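T9SS C-terminal target domain-containing protein (PDB 5JVK) is a family 39 glycoside hydrolase of a gut symbiont, probably hydrolysing O-glycosidic bonds within carbohydrate chains. Local coordinates at residues L253-G258 with D280-Y285. Residues are numbered along the deposited sequence; the frame is centred on the assembly and turned at random.
Sequences LISGGG and DFQDGY
With CG anti to the carbonyl carbon and beside the backbone N (chi1 -55°), the carboxylate of Asp283 reaches the start of 253-258, and Ser255 takes the crowded position between N and C, bringing OG close to the partner strand. The pair illustrates how a parallel ladder can be extended ahead of its first regular bridge. Asp283 OD2 accepts the N-H of Leu253, 2.8 Å from its N, through its anti lone pair, almost straight at 171°, so a side chain supplies the acceptor where the second strand is only beginning. One step on, Leu253 O is gripped twice: Asp283 N lies in the carbonyl plane at 3.1 Å, whereas Gly284 N sits above that plane at 3.2 Å. Gly284 O then receives Ser255 N at 2.9 Å, in plane and on a lone pair, while Ser255 OG adds a weak bond. Packing differs on the two faces: Ile254 lays CG2 against the Tyr285 backbone, 3.7 Å from its C, and on the other face the CB of Tyr285 meets Ser255 OG at 3.5 Å. Asp283 OD1 is hydrogen-bonded to Tyr241 OH, and OD2 also forms a salt bridge with Lys245 NZ, both of helix 229-247. An alanine here would remove the carboxylate and would probably cost Leu253 N its acceptor and also the ties to Tyr241 and Lys245. The contact joins adjacent strands 252-255 and 284-287 of the (beta/alpha)8 barrel across a beta-alpha-beta crossover, with helix 270-275 touching Tyr285 outside and strands 217-220 and 335-341 continuing the sheet on either side.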
# COMPACT_ATOMS: atom_id res chain seq x y z
N LEU A 253 -3.13 5.22 19.73
CA LEU A 253 -4.54 5.46 19.43
C LEU A 253 -4.64 6.53 18.36
O LEU A 253 -4.19 7.67 18.57
CB LEU A 253 -5.30 5.87 20.70
CG LEU A 253 -6.84 5.88 20.68
CD1 LEU A 253 -7.42 7.06 19.91
CD2 LEU A 253 -7.40 4.56 20.16
N ILE A 254 -5.24 6.18 17.22
CA ILE A 254 -5.27 7.03 16.03
C ILE A 254 -6.70 7.53 15.76
O ILE A 254 -7.60 6.73 15.54
CB ILE A 254 -4.73 6.28 14.79
CG1 ILE A 254 -3.28 5.82 15.04
CG2 ILE A 254 -4.81 7.15 13.54
CD1 ILE A 254 -2.79 4.76 14.09
N SER A 255 -6.88 8.85 15.78
CA SER A 255 -8.18 9.48 15.54
C SER A 255 -8.34 9.94 14.08
O SER A 255 -7.43 9.75 13.27
CB SER A 255 -8.33 10.69 16.45
OG SER A 255 -7.40 11.70 16.09
N GLY A 256 -9.49 10.54 13.77
CA GLY A 256 -9.75 11.09 12.45
C GLY A 256 -10.40 10.09 11.52
O GLY A 256 -11.52 10.31 11.05
N GLY A 257 -9.70 8.99 11.26
CA GLY A 257 -10.19 7.95 10.37
C GLY A 257 -10.23 8.37 8.92
O GLY A 257 -11.00 7.81 8.14
N GLY A 258 -9.41 9.35 8.56
CA GLY A 258 -9.47 9.97 7.24
C GLY A 258 -10.74 10.74 6.96
O GLY A 258 -11.22 10.74 5.83
N ASP A 280 -4.54 16.30 23.54
CA ASP A 280 -4.10 15.22 24.44
C ASP A 280 -4.85 13.90 24.30
O ASP A 280 -4.35 12.86 24.75
CB ASP A 280 -4.20 15.66 25.91
CG ASP A 280 -3.19 16.73 26.27
OD1 ASP A 280 -2.00 16.57 25.94
OD2 ASP A 280 -3.59 17.73 26.90
N PHE A 281 -6.03 13.92 23.69
CA PHE A 281 -6.89 12.73 23.60
C PHE A 281 -6.59 11.82 22.40
O PHE A 281 -7.39 10.94 22.07
CB PHE A 281 -8.36 13.15 23.66
CG PHE A 281 -8.71 13.89 24.92
CD1 PHE A 281 -8.99 13.20 26.09
CD2 PHE A 281 -8.72 15.28 24.95
CE1 PHE A 281 -9.29 13.88 27.27
CE2 PHE A 281 -9.02 15.97 26.12
CZ PHE A 281 -9.31 15.26 27.28
N GLN A 282 -5.44 12.03 21.74
CA GLN A 282 -4.90 11.10 20.75
C GLN A 282 -3.39 10.96 20.88
O GLN A 282 -2.71 11.81 21.47
CB GLN A 282 -5.18 11.57 19.31
CG GLN A 282 -6.53 12.23 19.08
CD GLN A 282 -6.45 13.72 18.85
OE1 GLN A 282 -5.76 14.44 19.56
NE2 GLN A 282 -7.17 14.19 17.84
N ASP A 283 -2.88 9.86 20.33
CA ASP A 283 -1.45 9.70 20.05
C ASP A 283 -1.13 10.10 18.61
O ASP A 283 0.01 10.48 18.30
CB ASP A 283 -1.03 8.25 20.30
CG ASP A 283 -1.38 7.77 21.71
OD1 ASP A 283 -1.16 8.53 22.67
OD2 ASP A 283 -1.88 6.64 21.84
N GLY A 284 -2.12 10.01 17.72
CA GLY A 284 -1.98 10.48 16.35
C GLY A 284 -3.32 10.56 15.65
O GLY A 284 -4.35 10.21 16.24
N TYR A 285 -3.32 11.04 14.41
CA TYR A 285 -4.52 11.06 13.57
C TYR A 285 -4.21 10.53 12.19
O TYR A 285 -3.04 10.40 11.82
CB TYR A 285 -5.13 12.47 13.49
CG TYR A 285 -4.32 13.50 12.72
CD1 TYR A 285 -4.60 13.78 11.38
CD2 TYR A 285 -3.29 14.20 13.34
CE1 TYR A 285 -3.87 14.72 10.67
CE2 TYR A 285 -2.55 15.15 12.64
CZ TYR A 285 -2.84 15.40 11.31
OH TYR A 285 -2.10 16.34 10.63